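Local atomic coordinates of poly-beta-1,6-N-acetyl-D-glucosamine N-deacetylase (Aggregatibacter actinomycetemcomitans, PDB entry 4U10), a protein that binds zinc ions and probably hydrolyses the acetamido groups of poly-beta-1,6-N-acetyl-D-glucosamine. Residues V96-V108 against R121-M133. Residues are numbered along the deposited sequence; the frame is centred on the assembly and turned at random.
Sequences VFAPVSSWLDTPV and RNVFVTWDQVREM. Unlike the reference sequence in segment 121-133: D128 (reference Glu).
The R121 guanidinium lies against the L104-T106 backbone and ties the carbonyls of L104 and T106 to the chain leading into helix 127-135. NE gives a hydrogen bond to T106 O (2.9 Å) lying in the guanidinium plane, while NH2 meets L104 O at 3.0 Å, tilted 33° out of that plane. The same guanidinium grips V125 O end-on with both NH1 and NH2, and W103 O sits over one of its faces without bonding. With CG anti to the backbone N, a bend at chi2 (73°) brings the guanidinium to these carbonyls, CG packing on V108 CA. A second polar link joins W127 NE1 to D105 OD1 (2.9 Å), the acceptor being met nearly along its C-O axis; D105 OD2 turns to S194 of helix 177-199.

The apolar contacts centre on L104. Its CD2 stands 3.7 Å from the centroid of the W127 six-membered ring, almost on the normal, a CH-pi contact, with CB over the same indole. CD2 also touches V125 CG2 and V130 CG2. Further along, F97 of strand 95-99 presents its ring edge to V125 CG2 and V130 CG2, and its CE2 lies 3.9 Å from CE of selenomethionine M133.

Among the aromatics, W103 CE3 lies over one face of the F124 ring, the pair meeting obliquely, centroids 4.7 Å apart and planes at 36°. W103 also meets H149, which with D75 and H144 binds zinc.

Thus one buried, probably cationic guanidinium satisfies the carbonyls of L104, T106 and V125, which probably helps hold the segment carrying W103 beside the zinc site of this polysaccharide deacetylase domain.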
ATOM      1  N   VAL A  96      -7.591   3.107  -0.633  1.00 13.68           N
ATOM      2  CA  VAL A  96      -6.716   2.414  -1.521  1.00 14.02           C
ATOM      3  C   VAL A  96      -6.167   1.187  -0.780  1.00 14.90           C
ATOM      4  O   VAL A  96      -5.748   1.297   0.364  1.00 16.63           O
ATOM      5  CB  VAL A  96      -5.558   3.326  -1.948  1.00 12.57           C
ATOM      6  CG1 VAL A  96      -4.555   2.530  -2.760  1.00 13.54           C
ATOM      7  CG2 VAL A  96      -6.080   4.492  -2.757  1.00 12.77           C
ATOM      8  N   PHE A  97      -6.187   0.039  -1.426  1.00 13.95           N
ATOM      9  CA  PHE A  97      -5.687  -1.213  -0.841  1.00 14.71           C
ATOM     10  C   PHE A  97      -4.594  -1.727  -1.806  1.00 14.69           C
ATOM     11  O   PHE A  97      -4.831  -1.803  -3.024  1.00 15.55           O
ATOM     12  CB  PHE A  97      -6.837  -2.203  -0.782  1.00 14.81           C
ATOM     13  CG  PHE A  97      -6.492  -3.583  -0.258  1.00 14.52           C
ATOM     14  CD1 PHE A  97      -5.747  -3.757   0.888  1.00 13.93           C
ATOM     15  CD2 PHE A  97      -7.020  -4.731  -0.880  1.00 14.67           C
ATOM     16  CE1 PHE A  97      -5.502  -5.047   1.363  1.00 13.97           C
ATOM     17  CE2 PHE A  97      -6.812  -6.018  -0.347  1.00 13.95           C
ATOM     18  CZ  PHE A  97      -6.018  -6.153   0.735  1.00 13.66           C
ATOM     19  N   ALA A  98      -3.425  -2.094  -1.261  1.00 13.44           N
ATOM     20  CA  ALA A  98      -2.304  -2.555  -2.039  1.00 12.60           C
ATOM     21  C   ALA A  98      -1.795  -3.953  -1.629  1.00 13.12           C
ATOM     22  O   ALA A  98      -0.800  -4.134  -0.880  1.00 11.60           O
ATOM     23  CB  ALA A  98      -1.205  -1.525  -2.009  1.00 14.22           C
ATOM     24  N   PRO A  99      -2.500  -4.977  -2.146  1.00 13.23           N
ATOM     25  CA  PRO A  99      -2.042  -6.324  -1.854  1.00 13.40           C
ATOM     26  C   PRO A  99      -0.833  -6.770  -2.705  1.00 14.05           C
ATOM     27  O   PRO A  99      -0.723  -6.448  -3.882  1.00 14.08           O
ATOM     28  CB  PRO A  99      -3.305  -7.150  -2.158  1.00 14.78           C
ATOM     29  CG  PRO A  99      -3.849  -6.430  -3.414  1.00 14.17           C
ATOM     30  CD  PRO A  99      -3.658  -4.962  -3.049  1.00 12.80           C
ATOM     31  N   VAL A 100       0.095  -7.524  -2.111  1.00 13.08           N
ATOM     32  CA  VAL A 100       1.112  -8.124  -2.884  1.00 11.92           C
ATOM     33  C   VAL A 100       0.492  -9.208  -3.761  1.00 12.87           C
ATOM     34  O   VAL A 100      -0.046 -10.173  -3.255  1.00 13.35           O
ATOM     35  CB  VAL A 100       2.181  -8.720  -1.988  1.00 12.17           C
ATOM     36  CG1 VAL A 100       3.256  -9.379  -2.859  1.00 11.83           C
ATOM     37  CG2 VAL A 100       2.806  -7.640  -1.077  1.00 12.72           C
ATOM     38  N   SER A 101       0.508  -9.055  -5.081  1.00 13.61           N
ATOM     39  CA  SER A 101      -0.229  -9.989  -5.950  1.00 13.74           C
ATOM     40  C   SER A 101       0.231 -11.448  -6.000  1.00 13.45           C
ATOM     41  O   SER A 101      -0.604 -12.340  -6.178  1.00 13.94           O
ATOM     42  CB  SER A 101      -0.429  -9.374  -7.321  1.00 13.78           C
ATOM     43  OG  SER A 101       0.758  -8.843  -7.897  1.00 13.89           O
ATOM     44  N   SER A 102       1.540 -11.752  -5.853  1.00 15.80           N
ATOM     45  CA  SER A 102       1.943 -13.196  -5.817  1.00 15.52           C
ATOM     46  C   SER A 102       1.444 -13.904  -4.513  1.00 16.37           C
ATOM     47  O   SER A 102       1.290 -15.145  -4.451  1.00 17.97           O
ATOM     48  CB  SER A 102       3.454 -13.351  -5.963  1.00 14.41           C
ATOM     49  OG  SER A 102       4.150 -13.018  -4.807  1.00 14.32           O
ATOM     50  N   TRP A 103       1.255 -13.136  -3.439  1.00 17.38           N
ATOM     51  CA  TRP A 103       0.698 -13.683  -2.204  1.00 17.77           C
ATOM     52  C   TRP A 103      -0.760 -14.100  -2.485  1.00 18.14           C
ATOM     53  O   TRP A 103      -1.148 -15.249  -2.258  1.00 19.58           O
ATOM     54  CB  TRP A 103       0.827 -12.686  -1.026  1.00 18.78           C
ATOM     55  CG  TRP A 103       2.190 -12.405  -0.648  1.00 17.62           C
ATOM     56  CD1 TRP A 103       3.342 -13.072  -1.110  1.00 19.27           C
ATOM     57  CD2 TRP A 103       2.644 -11.421   0.282  1.00 17.34           C
ATOM     58  NE1 TRP A 103       4.444 -12.525  -0.513  1.00 18.00           N
ATOM     59  CE2 TRP A 103       4.045 -11.513   0.335  1.00 17.22           C
ATOM     60  CE3 TRP A 103       1.994 -10.434   1.057  1.00 16.64           C
ATOM     61  CZ2 TRP A 103       4.804 -10.696   1.150  1.00 16.69           C
ATOM     62  CZ3 TRP A 103       2.758  -9.610   1.862  1.00 16.79           C
ATOM     63  CH2 TRP A 103       4.129  -9.756   1.923  1.00 17.65           C
ATOM     64  N   LEU A 104      -1.538 -13.210  -3.073  1.00 16.70           N
ATOM     65  CA  LEU A 104      -2.910 -13.531  -3.431  1.00 17.16           C
ATOM     66  C   LEU A 104      -3.003 -14.676  -4.446  1.00 17.82           C
ATOM     67  O   LEU A 104      -3.939 -15.461  -4.425  1.00 15.32           O
ATOM     68  CB  LEU A 104      -3.637 -12.318  -3.949  1.00 16.77           C
ATOM     69  CG  LEU A 104      -4.155 -11.402  -2.802  1.00 17.38           C
ATOM     70  CD1 LEU A 104      -3.134 -11.098  -1.713  1.00 18.13           C
ATOM     71  CD2 LEU A 104      -4.689 -10.130  -3.385  1.00 17.40           C
ATOM     72  N   ASP A 105      -2.039 -14.731  -5.363  1.00 17.16           N
ATOM     73  CA  ASP A 105      -2.000 -15.765  -6.403  1.00 18.43           C
ATOM     74  C   ASP A 105      -1.528 -17.148  -5.929  1.00 18.20           C
ATOM     75  O   ASP A 105      -1.549 -18.101  -6.691  1.00 17.73           O
ATOM     76  CB  ASP A 105      -1.089 -15.318  -7.551  1.00 18.91           C
ATOM     77  CG  ASP A 105      -1.761 -14.396  -8.534  1.00 19.40           C
ATOM     78  OD1 ASP A 105      -2.972 -14.224  -8.504  1.00 18.56           O
ATOM     79  OD2 ASP A 105      -1.030 -13.794  -9.358  1.00 21.00           O
ATOM     80  N   THR A 106      -1.052 -17.242  -4.697  1.00 18.75           N
ATOM     81  CA  THR A 106      -0.672 -18.493  -4.101  1.00 19.48           C
ATOM     82  C   THR A 106      -1.943 -19.354  -3.926  1.00 21.01           C
ATOM     83  O   THR A 106      -2.930 -18.911  -3.383  1.00 20.92           O
ATOM     84  CB  THR A 106       0.081 -18.246  -2.753  1.00 21.89           C
ATOM     85  OG1 THR A 106       1.220 -17.394  -2.983  1.00 22.16           O
ATOM     86  CG2 THR A 106       0.560 -19.543  -2.126  1.00 22.29           C
ATOM     87  N   PRO A 107      -1.938 -20.562  -4.464  1.00 23.18           N
ATOM     88  CA  PRO A 107      -3.054 -21.468  -4.286  1.00 25.44           C
ATOM     89  C   PRO A 107      -3.372 -21.719  -2.810  1.00 26.40           C
ATOM     90  O   PRO A 107      -2.476 -21.710  -1.987  1.00 24.64           O
ATOM     91  CB  PRO A 107      -2.538 -22.776  -4.951  1.00 26.66           C
ATOM     92  CG  PRO A 107      -1.481 -22.321  -5.921  1.00 24.08           C
ATOM     93  CD  PRO A 107      -0.812 -21.177  -5.215  1.00 23.00           C
ATOM     94  N   VAL A 108      -4.632 -21.978  -2.475  1.00 31.17           N
ATOM     95  CA  VAL A 108      -5.023 -22.133  -1.044  1.00 38.21           C
ATOM     96  C   VAL A 108      -4.303 -23.272  -0.290  1.00 38.64           C
ATOM     97  O   VAL A 108      -4.255 -23.262   0.924  1.00 41.80           O
ATOM     98  CB  VAL A 108      -6.549 -22.313  -0.845  1.00 41.05           C
ATOM     99  CG1 VAL A 108      -7.290 -21.009  -1.140  1.00 44.68           C
ATOM    100  CG2 VAL A 108      -7.075 -23.467  -1.665  1.00 40.16           C
ATOM    101  N   ARG A 121      -1.706 -19.429   3.979  1.00 28.37           N
ATOM    102  CA  ARG A 121      -2.286 -18.624   2.912  1.00 28.60           C
ATOM    103  C   ARG A 121      -3.348 -17.605   3.468  1.00 29.17           C
ATOM    104  O   ARG A 121      -3.515 -16.528   2.899  1.00 28.13           O
ATOM    105  CB  ARG A 121      -2.816 -19.517   1.786  1.00 27.56           C
ATOM    106  CG  ARG A 121      -3.726 -18.845   0.735  1.00 27.36           C
ATOM    107  CD  ARG A 121      -2.939 -17.930  -0.197  1.00 26.31           C
ATOM    108  NE  ARG A 121      -3.789 -17.211  -1.155  1.00 24.90           N
ATOM    109  CZ  ARG A 121      -4.579 -16.187  -0.847  1.00 23.22           C
ATOM    110  NH1 ARG A 121      -4.606 -15.718   0.392  1.00 24.82           N
ATOM    111  NH2 ARG A 121      -5.285 -15.587  -1.789  1.00 22.00           N
ATOM    112  N   ASN A 122      -4.025 -17.914   4.578  1.00 29.41           N
ATOM    113  CA  ASN A 122      -5.092 -17.002   5.077  1.00 28.59           C
ATOM    114  C   ASN A 122      -4.675 -15.957   5.993  1.00 28.37           C
ATOM    115  O   ASN A 122      -5.494 -15.227   6.530  1.00 33.20           O
ATOM    116  CB  ASN A 122      -6.172 -17.732   5.735  1.00 32.85           C
ATOM    117  CG  ASN A 122      -6.773 -18.721   4.824  1.00 32.15           C
ATOM    118  OD1 ASN A 122      -7.379 -18.346   3.801  1.00 34.08           O
ATOM    119  ND2 ASN A 122      -6.621 -19.981   5.165  1.00 28.97           N
ATOM    120  N   VAL A 123      -3.385 -15.766   6.091  1.00 26.09           N
ATOM    121  CA  VAL A 123      -2.946 -14.478   6.501  1.00 23.77           C
ATOM    122  C   VAL A 123      -3.451 -13.412   5.506  1.00 23.69           C
ATOM    123  O   VAL A 123      -3.673 -12.265   5.936  1.00 23.62           O
ATOM    124  CB  VAL A 123      -1.431 -14.445   6.663  1.00 24.11           C
ATOM    125  CG1 VAL A 123      -0.981 -13.028   7.036  1.00 23.96           C
ATOM    126  CG2 VAL A 123      -1.039 -15.440   7.755  1.00 23.98           C
ATOM    127  N   PHE A 124      -3.670 -13.790   4.239  1.00 19.91           N
ATOM    128  CA  PHE A 124      -4.027 -12.825   3.197  1.00 20.34           C
ATOM    129  C   PHE A 124      -5.378 -13.012   2.593  1.00 19.93           C
ATOM    130  O   PHE A 124      -5.929 -14.122   2.590  1.00 19.52           O
ATOM    131  CB  PHE A 124      -2.949 -12.814   2.106  1.00 20.52           C
ATOM    132  CG  PHE A 124      -1.577 -12.570   2.656  1.00 21.13           C
ATOM    133  CD1 PHE A 124      -1.203 -11.331   3.058  1.00 23.18           C
ATOM    134  CD2 PHE A 124      -0.694 -13.630   2.897  1.00 23.64           C
ATOM    135  CE1 PHE A 124       0.046 -11.113   3.641  1.00 24.05           C
ATOM    136  CE2 PHE A 124       0.557 -13.419   3.470  1.00 21.14           C
ATOM    137  CZ  PHE A 124       0.927 -12.170   3.841  1.00 22.66           C
ATOM    138  N   VAL A 125      -5.901 -11.943   2.025  1.00 18.26           N
ATOM    139  CA  VAL A 125      -7.185 -11.988   1.320  1.00 19.12           C
ATOM    140  C   VAL A 125      -7.195 -12.991   0.140  1.00 19.72           C
ATOM    141  O   VAL A 125      -6.155 -13.352  -0.359  1.00 19.75           O
ATOM    142  CB  VAL A 125      -7.663 -10.597   0.797  1.00 18.71           C
ATOM    143  CG1 VAL A 125      -8.003  -9.626   1.935  1.00 19.46           C
ATOM    144  CG2 VAL A 125      -6.683  -9.976  -0.174  1.00 18.25           C
ATOM    145  N   THR A 126      -8.384 -13.390  -0.279  1.00 18.30           N
ATOM    146  CA  THR A 126      -8.618 -14.085  -1.559  1.00 20.64           C
ATOM    147  C   THR A 126      -9.067 -13.042  -2.595  1.00 19.80           C
ATOM    148  O   THR A 126      -9.552 -11.991  -2.247  1.00 18.47           O
ATOM    149  CB  THR A 126      -9.707 -15.176  -1.403  1.00 23.48           C
ATOM    150  OG1 THR A 126     -10.987 -14.595  -1.141  1.00 26.41           O
ATOM    151  CG2 THR A 126      -9.415 -16.138  -0.273  1.00 25.72           C
ATOM    152  N   TRP A 127      -8.945 -13.349  -3.861  1.00 19.26           N
ATOM    153  CA  TRP A 127      -9.390 -12.438  -4.905  1.00 19.47           C
ATOM    154  C   TRP A 127     -10.897 -12.137  -4.943  1.00 20.50           C
ATOM    155  O   TRP A 127     -11.290 -11.047  -5.376  1.00 20.00           O
ATOM    156  CB  TRP A 127      -8.954 -12.963  -6.262  1.00 18.46           C
ATOM    157  CG  TRP A 127      -7.477 -12.825  -6.571  1.00 16.99           C
ATOM    158  CD1 TRP A 127      -6.587 -13.838  -6.773  1.00 16.38           C
ATOM    159  CD2 TRP A 127      -6.752 -11.619  -6.735  1.00 16.69           C
ATOM    160  NE1 TRP A 127      -5.377 -13.344  -7.093  1.00 16.95           N
ATOM    161  CE2 TRP A 127      -5.418 -11.979  -7.045  1.00 16.79           C
ATOM    162  CE3 TRP A 127      -7.078 -10.259  -6.596  1.00 16.78           C
ATOM    163  CZ2 TRP A 127      -4.408 -11.030  -7.268  1.00 15.50           C
ATOM    164  CZ3 TRP A 127      -6.085  -9.301  -6.821  1.00 17.42           C
ATOM    165  CH2 TRP A 127      -4.752  -9.695  -7.164  1.00 16.88           C
ATOM    166  N   ASP A 128     -11.720 -13.120  -4.520  1.00 20.00           N
ATOM    167  CA  ASP A 128     -13.167 -12.943  -4.351  1.00 20.23           C
ATOM    168  C   ASP A 128     -13.388 -11.796  -3.394  1.00 17.76           C
ATOM    169  O   ASP A 128     -14.136 -10.914  -3.678  1.00 16.44           O
ATOM    170  CB  ASP A 128     -13.879 -14.191  -3.760  1.00 23.12           C
ATOM    171  CG  ASP A 128     -13.707 -15.473  -4.640  1.00 33.91           C
ATOM    172  OD1 ASP A 128     -13.829 -15.419  -5.914  1.00 35.90           O
ATOM    173  OD2 ASP A 128     -13.427 -16.560  -4.050  1.00 39.98           O
ATOM    174  N   GLN A 129     -12.692 -11.807  -2.270  1.00 19.50           N
ATOM    175  CA  GLN A 129     -12.797 -10.704  -1.303  1.00 18.25           C
ATOM    176  C   GLN A 129     -12.403  -9.357  -1.859  1.00 18.08           C
ATOM    177  O   GLN A 129     -13.016  -8.336  -1.544  1.00 19.78           O
ATOM    178  CB  GLN A 129     -11.962 -11.087  -0.109  1.00 18.70           C
ATOM    179  CG  GLN A 129     -12.574 -12.140   0.734  1.00 18.86           C
ATOM    180  CD  GLN A 129     -11.620 -12.730   1.764  1.00 21.99           C
ATOM    181  OE1 GLN A 129     -10.429 -12.605   1.664  1.00 23.97           O
ATOM    182  NE2 GLN A 129     -12.170 -13.336   2.788  1.00 24.58           N
ATOM    183  N   VAL A 130     -11.387  -9.335  -2.725  1.00 18.15           N
ATOM    184  CA  VAL A 130     -10.916  -8.106  -3.339  1.00 16.49           C
ATOM    185  C   VAL A 130     -11.939  -7.573  -4.329  1.00 16.71           C
ATOM    186  O   VAL A 130     -12.192  -6.318  -4.360  1.00 14.96           O
ATOM    187  CB  VAL A 130      -9.604  -8.325  -4.090  1.00 17.95           C
ATOM    188  CG1 VAL A 130      -9.144  -7.044  -4.790  1.00 19.06           C
ATOM    189  CG2 VAL A 130      -8.530  -8.876  -3.165  1.00 18.92           C
ATOM    190  N   ARG A 131     -12.485  -8.486  -5.165  1.00 15.19           N
ATOM    191  CA  ARG A 131     -13.604  -8.109  -6.077  1.00 16.63           C
ATOM    192  C   ARG A 131     -14.808  -7.483  -5.363  1.00 16.70           C
ATOM    193  O   ARG A 131     -15.303  -6.463  -5.802  1.00 17.68           O
ATOM    194  CB  ARG A 131     -14.066  -9.305  -6.944  1.00 15.31           C
ATOM    195  CG  ARG A 131     -13.262  -9.488  -8.233  1.00 13.78           C
ATOM    196  CD  ARG A 131     -13.909 -10.586  -9.093  1.00 14.49           C
ATOM    197  NE  ARG A 131     -13.823 -11.882  -8.419  1.00 14.68           N
ATOM    198  CZ  ARG A 131     -12.776 -12.675  -8.484  1.00 16.15           C
ATOM    199  NH1 ARG A 131     -11.705 -12.304  -9.212  1.00 18.01           N
ATOM    200  NH2 ARG A 131     -12.748 -13.841  -7.819  1.00 16.94           N
ATOM    201  N   GLU A 132     -15.258  -8.079  -4.272  1.00 17.48           N
ATOM    202  CA  GLU A 132     -16.366  -7.518  -3.490  1.00 18.35           C
ATOM    203  C   GLU A 132     -16.060  -6.087  -2.988  1.00 17.86           C
ATOM    204  O   GLU A 132     -16.900  -5.168  -3.080  1.00 17.04           O
ATOM    205  CB  GLU A 132     -16.707  -8.445  -2.315  1.00 18.35           C
ATOM    206  CG  GLU A 132     -17.930  -8.024  -1.541  1.00 18.16           C
ATOM    207  CD  GLU A 132     -18.152  -8.820  -0.262  1.00 21.76           C
ATOM    208  OE1 GLU A 132     -17.772 -10.018  -0.172  1.00 19.58           O
ATOM    209  OE2 GLU A 132     -18.743  -8.253   0.696  1.00 24.45           O
HETATM  210  N   MSE A 133     -14.864  -5.897  -2.473  1.00 15.36           N
HETATM  211  CA  MSE A 133     -14.447  -4.588  -1.956  1.00 14.52           C
HETATM  212  C   MSE A 133     -14.378  -3.571  -3.034  1.00 15.70           C
HETATM  213  O   MSE A 133     -14.775  -2.450  -2.829  1.00 14.92           O
HETATM  214  CB  MSE A 133     -13.061  -4.658  -1.243  1.00 14.71           C
HETATM  215  CG  MSE A 133     -13.285  -5.294   0.111  1.00 14.64           C
HETATM  216 SE   MSE A 133     -11.747  -5.425   1.296  1.00 17.18          SE
HETATM  217  CE  MSE A 133     -10.617  -6.625   0.248  1.00 14.01           C
TER